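Local coordinates for protein arginyl-tRNA synthetase (Campylobacter jejuni, PDB 3FNR) that catalyses the ATP-dependent attachment of L-arginine to tRNA(Arg), releasing AMP and diphosphate, as a monomeric class I aminoacyl-tRNA synthetase, at residues E124-E129 against A140-D145. The protein carries 1 engineered substitution. Numbering follows the deposited sequence.
Sequences EKFGKE and ADWAKD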
loop_
_atom_site.group_PDB
_atom_site.type_symbol
_atom_site.label_atom_id
_atom_site.label_comp_id
_atom_site.label_asym_id
_atom_site.label_seq_id
_atom_site.Cartn_x
_atom_site.Cartn_y
_atom_site.Cartn_z
ATOM N N GLU A 124 -32.428 -11.455 -3.076
ATOM C CA GLU A 124 -32.588 -11.934 -4.448
ATOM C C GLU A 124 -32.030 -13.345 -4.644
ATOM O O GLU A 124 -32.589 -14.144 -5.398
ATOM C CB GLU A 124 -31.903 -10.969 -5.422
ATOM C CG GLU A 124 -32.478 -10.987 -6.828
ATOM C CD GLU A 124 -33.908 -10.477 -6.879
ATOM O OE1 GLU A 124 -34.766 -11.181 -7.453
ATOM O OE2 GLU A 124 -34.174 -9.380 -6.336
ATOM N N LYS A 125 -30.930 -13.638 -3.954
ATOM C CA LYS A 125 -30.223 -14.912 -4.074
ATOM C C LYS A 125 -30.909 -16.032 -3.285
ATOM O O LYS A 125 -31.112 -17.134 -3.801
ATOM C CB LYS A 125 -28.757 -14.730 -3.630
ATOM C CG LYS A 125 -27.988 -15.997 -3.238
ATOM C CD LYS A 125 -27.400 -16.713 -4.435
ATOM C CE LYS A 125 -26.474 -17.836 -3.994
ATOM N NZ LYS A 125 -25.916 -18.575 -5.162
ATOM N N PHE A 126 -31.274 -15.736 -2.042
ATOM C CA PHE A 126 -31.727 -16.760 -1.108
ATOM C C PHE A 126 -33.242 -16.867 -0.981
ATOM O O PHE A 126 -33.761 -17.928 -0.631
ATOM C CB PHE A 126 -31.093 -16.533 0.264
ATOM C CG PHE A 126 -29.606 -16.743 0.284
ATOM C CD1 PHE A 126 -29.071 -18.027 0.201
ATOM C CD2 PHE A 126 -28.739 -15.661 0.386
ATOM C CE1 PHE A 126 -27.695 -18.229 0.216
ATOM C CE2 PHE A 126 -27.364 -15.851 0.406
ATOM C CZ PHE A 126 -26.839 -17.138 0.320
ATOM N N GLY A 127 -33.940 -15.767 -1.250
ATOM C CA GLY A 127 -35.392 -15.714 -1.093
ATOM C C GLY A 127 -35.815 -15.435 0.339
ATOM O O GLY A 127 -35.035 -15.625 1.274
ATOM N N LYS A 128 -37.068 -15.005 0.493
ATOM C CA LYS A 128 -37.665 -14.593 1.774
ATOM C C LYS A 128 -37.572 -15.647 2.880
ATOM O O LYS A 128 -37.354 -15.312 4.048
ATOM C CB LYS A 128 -39.132 -14.218 1.536
ATOM C CG LYS A 128 -39.799 -13.413 2.644
ATOM C CD LYS A 128 -41.011 -12.663 2.098
ATOM C CE LYS A 128 -42.268 -13.525 2.043
ATOM N NZ LYS A 128 -43.108 -13.335 3.257
ATOM N N GLU A 129 -37.721 -16.909 2.476
ATOM C CA GLU A 129 -37.749 -18.081 3.357
ATOM C C GLU A 129 -36.489 -18.251 4.207
ATOM O O GLU A 129 -36.569 -18.671 5.367
ATOM C CB GLU A 129 -37.950 -19.349 2.517
ATOM C CG GLU A 129 -38.814 -19.157 1.266
ATOM C CD GLU A 129 -38.517 -20.176 0.175
ATOM O OE1 GLU A 129 -38.210 -19.751 -0.960
ATOM O OE2 GLU A 129 -38.586 -21.396 0.449
ATOM N N ALA A 140 -23.445 -15.053 6.609
ATOM C CA ALA A 140 -22.138 -14.470 6.898
ATOM C C ALA A 140 -21.020 -15.002 6.001
ATOM O O ALA A 140 -20.180 -14.225 5.563
ATOM C CB ALA A 140 -21.787 -14.662 8.353
ATOM N N ASP A 141 -21.018 -16.308 5.730
ATOM C CA ASP A 141 -20.038 -16.921 4.820
ATOM C C ASP A 141 -20.145 -16.375 3.399
ATOM O O ASP A 141 -19.128 -16.069 2.762
ATOM C CB ASP A 141 -20.194 -18.446 4.783
ATOM C CG ASP A 141 -19.722 -19.123 6.060
ATOM O OD1 ASP A 141 -19.015 -18.484 6.872
ATOM O OD2 ASP A 141 -20.070 -20.311 6.255
ATOM N N TRP A 142 -21.386 -16.270 2.917
ATOM C CA TRP A 142 -21.697 -15.710 1.600
ATOM C C TRP A 142 -21.328 -14.231 1.560
ATOM O O TRP A 142 -20.794 -13.746 0.562
ATOM C CB TRP A 142 -23.189 -15.878 1.283
ATOM C CG TRP A 142 -23.643 -15.160 0.029
ATOM C CD1 TRP A 142 -23.589 -15.632 -1.252
ATOM C CD2 TRP A 142 -24.222 -13.848 -0.051
ATOM N NE1 TRP A 142 -24.092 -14.696 -2.128
ATOM C CE2 TRP A 142 -24.487 -13.591 -1.418
ATOM C CE3 TRP A 142 -24.542 -12.866 0.897
ATOM C CZ2 TRP A 142 -25.057 -12.390 -1.860
ATOM C CZ3 TRP A 142 -25.104 -11.670 0.459
ATOM C CH2 TRP A 142 -25.354 -11.444 -0.911
ATOM N N ALA A 143 -21.636 -13.536 2.649
ATOM C CA ALA A 143 -21.418 -12.101 2.766
ATOM C C ALA A 143 -19.944 -11.734 2.802
ATOM O O ALA A 143 -19.519 -10.849 2.065
ATOM C CB ALA A 143 -22.101 -11.570 3.988
ATOM N N LYS A 144 -19.177 -12.422 3.652
ATOM C CA LYS A 144 -17.760 -12.121 3.837
ATOM C C LYS A 144 -16.981 -12.341 2.546
ATOM O O LYS A 144 -15.972 -11.673 2.310
ATOM C CB LYS A 144 -17.153 -12.909 5.015
ATOM C CG LYS A 144 -16.950 -14.413 4.802
ATOM C CD LYS A 144 -15.519 -14.770 4.405
ATOM C CE LYS A 144 -15.270 -16.272 4.523
ATOM N NZ LYS A 144 -15.845 -17.067 3.415
ATOM N N ASP A 145 -17.460 -13.274 1.721
ATOM C CA ASP A 145 -16.896 -13.507 0.399
ATOM C C ASP A 145 -17.206 -12.358 -0.562
ATOM O O ASP A 145 -16.388 -12.034 -1.420
ATOM C CB ASP A 145 -17.383 -14.841 -0.175
ATOM C CG ASP A 145 -16.625 -16.038 0.391
ATOM O OD1 ASP A 145 -15.410 -15.908 0.672
ATOM O OD2 ASP A 145 -17.244 -17.113 0.547
#
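Lys-125 and Trp-142 mark the nearest backbone approach, their CA atoms 10.3 Å apart, where the last turn of helix 113-126 faces an early turn of helix 136-157, so side chains alone bridge the gap. Phe-126 sets its ring edge against one face of the Trp-142 indole in a T-shaped stack: the planes stand at 81° and the centroids of the phenyl and five-membered rings lie 5.0 Å apart. CE2 of Phe-126 sits 3.8 Å from CD2 of Trp-142, at the bond shared by the two indole rings, while CZ of Phe-126 rests 3.8 Å from CG of Trp-142. With its CG anti to the backbone N (chi1 172°), Trp-142 reaches toward helix 113-126, also touching Leu-118, Glu-121 and Ala-122. Consecutive helices of the class I catalytic domain meet here at the surface, the centre of the contact about 31 Å from the centre of the chain. Helix 113-126 ends at Phe-126; Gly-127 (phi 83°) is the first residue to leave helical geometry. Lys-125 lays its CG over the centre of one phenyl face, 3.6 Å above the plane, and the same carbon comes 4.3 Å from NE1 of Trp-142, obliquely to the indole. Phe-126 also stacks with Phe-130.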